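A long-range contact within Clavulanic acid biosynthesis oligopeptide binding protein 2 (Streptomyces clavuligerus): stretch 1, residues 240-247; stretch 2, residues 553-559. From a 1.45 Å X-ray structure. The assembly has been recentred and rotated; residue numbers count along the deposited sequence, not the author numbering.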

# COMPACT_ATOMS: atom_id res chain seq x y z
N PRO A 240 20.17 12.99 0.14
CA PRO A 240 20.04 12.86 1.60
C PRO A 240 19.36 11.56 2.05
O PRO A 240 19.20 11.35 3.26
CB PRO A 240 19.16 14.06 1.97
CG PRO A 240 18.27 14.23 0.78
CD PRO A 240 19.08 13.81 -0.43
N ILE A 241 18.97 10.72 1.10
CA ILE A 241 18.16 9.53 1.38
C ILE A 241 18.96 8.22 1.25
O ILE A 241 18.87 7.34 2.11
CB ILE A 241 16.91 9.44 0.44
CG1 ILE A 241 16.10 10.76 0.42
CG2 ILE A 241 16.04 8.21 0.75
CD1 ILE A 241 15.33 11.08 1.70
N ARG A 242 19.75 8.12 0.18
CA ARG A 242 20.26 6.83 -0.28
C ARG A 242 21.76 6.61 -0.05
O ARG A 242 22.58 7.34 -0.62
CB ARG A 242 19.93 6.67 -1.77
CG ARG A 242 18.45 6.73 -2.05
CD ARG A 242 18.15 6.88 -3.53
NE ARG A 242 16.73 7.16 -3.72
CZ ARG A 242 16.17 8.35 -3.58
NH1 ARG A 242 16.92 9.41 -3.28
NH2 ARG A 242 14.86 8.50 -3.75
N PRO A 243 22.12 5.60 0.77
CA PRO A 243 23.54 5.30 0.99
C PRO A 243 24.22 4.52 -0.14
O PRO A 243 25.45 4.49 -0.19
CB PRO A 243 23.52 4.46 2.26
CG PRO A 243 22.21 3.77 2.23
CD PRO A 243 21.24 4.72 1.57
N ALA A 244 23.45 3.88 -1.02
CA ALA A 244 23.97 3.14 -2.17
C ALA A 244 25.22 2.31 -1.86
O ALA A 244 26.28 2.49 -2.45
CB ALA A 244 24.24 4.09 -3.33
N LEU A 245 25.07 1.37 -0.92
CA LEU A 245 26.21 0.57 -0.47
C LEU A 245 26.65 -0.53 -1.45
O LEU A 245 27.83 -0.60 -1.78
CB LEU A 245 25.96 0.02 0.94
CG LEU A 245 25.74 1.06 2.03
CD1 LEU A 245 25.37 0.40 3.34
CD2 LEU A 245 26.96 1.98 2.22
N PRO A 246 25.73 -1.40 -1.91
CA PRO A 246 26.22 -2.46 -2.79
C PRO A 246 26.68 -1.95 -4.15
O PRO A 246 26.18 -0.94 -4.64
CB PRO A 246 25.01 -3.39 -2.95
CG PRO A 246 23.83 -2.59 -2.57
CD PRO A 246 24.27 -1.47 -1.69
N ASP A 247 27.64 -2.65 -4.75
CA ASP A 247 28.07 -2.32 -6.10
C ASP A 247 27.07 -2.82 -7.13
O ASP A 247 27.00 -2.31 -8.25
CB ASP A 247 29.45 -2.92 -6.40
CG ASP A 247 30.57 -2.19 -5.69
OD1 ASP A 247 31.67 -2.78 -5.57
OD2 ASP A 247 30.37 -1.04 -5.26
N ILE A 553 15.03 -1.94 1.26
CA ILE A 553 16.08 -2.55 0.46
C ILE A 553 17.22 -1.58 0.14
O ILE A 553 18.39 -1.95 0.24
CB ILE A 553 15.50 -3.11 -0.86
CG1 ILE A 553 14.37 -4.11 -0.58
CG2 ILE A 553 16.60 -3.71 -1.75
CD1 ILE A 553 14.75 -5.35 0.21
N GLN A 554 16.88 -0.35 -0.24
CA GLN A 554 17.87 0.62 -0.69
C GLN A 554 18.92 0.96 0.38
O GLN A 554 20.02 1.39 0.05
CB GLN A 554 17.20 1.88 -1.24
CG GLN A 554 16.53 2.77 -0.20
CD GLN A 554 17.50 3.73 0.46
OE1 GLN A 554 18.54 4.08 -0.11
NE2 GLN A 554 17.17 4.17 1.67
N ALA A 555 18.55 0.78 1.64
CA ALA A 555 19.44 1.11 2.76
C ALA A 555 20.48 0.02 3.04
O ALA A 555 21.46 0.26 3.75
CB ALA A 555 18.63 1.39 4.00
N MET A 556 20.26 -1.17 2.49
CA MET A 556 21.04 -2.35 2.84
C MET A 556 22.43 -2.36 2.23
O MET A 556 22.64 -1.84 1.14
CB MET A 556 20.31 -3.62 2.42
CG MET A 556 19.04 -3.88 3.19
SD MET A 556 18.14 -5.24 2.46
CE MET A 556 16.80 -5.38 3.63
N GLY A 557 23.36 -2.98 2.94
CA GLY A 557 24.68 -3.29 2.39
C GLY A 557 25.05 -4.72 2.73
O GLY A 557 24.23 -5.50 3.21
N LEU A 558 26.31 -5.06 2.47
CA LEU A 558 26.85 -6.38 2.77
C LEU A 558 28.02 -6.24 3.72
O LEU A 558 28.83 -5.32 3.59
CB LEU A 558 27.32 -7.09 1.48
CG LEU A 558 26.30 -7.55 0.42
CD1 LEU A 558 25.18 -8.38 1.05
CD2 LEU A 558 25.74 -6.39 -0.41
N ALA A 559 28.11 -7.16 4.69
CA ALA A 559 29.24 -7.19 5.61
C ALA A 559 30.48 -7.71 4.89
O ALA A 559 30.38 -8.54 3.98
CB ALA A 559 28.91 -8.07 6.81
O HOH W 1 20.73 3.39 -1.87
O HOH W 2 22.69 0.81 0.50

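No hydrogen bond runs directly between residues 240-247 and 553-559, although the two stretches bury 343 Å² of surface between them, both sides summed. What joins them is van der Waals packing and two bridging waters. The touching parts run 38° apart in end-to-end direction, close enough in heading for the contacts to advance together along both stretches: P243 lies nearest A555 (CA to CA 6.1 Å), and L245 nearest G557 (CA to CA 5.0 Å).

Q554 has 82 Å² covered by the other stretch, more than any other residue here. Its CA-to-CB bond points sideways, but chi1 of 71° (p) and chi2 of 84° (p) fold the side chain so that its amide end comes nearer to residues 241-243. Q554 OE1 lies 3.2 Å from R242 CA and also 3.2 Å from P243 CD, with R242 CG at 3.3 Å. The oxygen therefore sits against carbon atoms where a backbone turns into a proline ring, and proline, lacking an amide hydrogen, has no N-H to offer it. On the other side of the amide, Q554 NE2 is 3.6 Å from I241 O, a contact not counted as a hydrogen bond, and is hydrogen-bonded to a residue just outside the stretches.

The backbone carbonyl of Q554 takes part in both water bridges. A244 N is 4.4 Å from Q554 O, too far for a direct hydrogen bond, and water 1, set to one side of the line between them, bridges the two, accepting from A244 N at 2.9 Å and donating to Q554 O at 2.9 Å. Water 2 accepts from L245 N at 2.8 Å and donates both to Q554 O at 2.8 Å and to M556 O at 2.7 Å. Two successive amides of the first stretch are thus tied through water to carbonyls of the second. Within the second stretch, M556 N donates to I553 O at 3.0 Å, a bond that spans the 3-10 segment.

P246, with 43 Å² covered, lies further along the contact. Its CA-to-CB bond points sideways, and its ring meets two different surfaces: P246 CD approaches M556 O to 3.3 Å, while P246 CB packs against L558 CD2 at 4.0 Å, an apolar side-chain contact. The CA-to-CB bond of L558 also points sideways, but the end of its side chain comes nearer.

P243 and L245, with 38 and 37 Å² covered, both have CA-to-CB bonds that point toward the second stretch. P243 CG rests 3.9 Å from A555 CA, and L245 CB is 3.8 Å from G557 CA and from M556 O alike. The glycine matters to this fit: an ideal CB on G557 would stand 2.8 Å from L245 CD1, a clash, so the leucine occupies room that a side chain at that position would need.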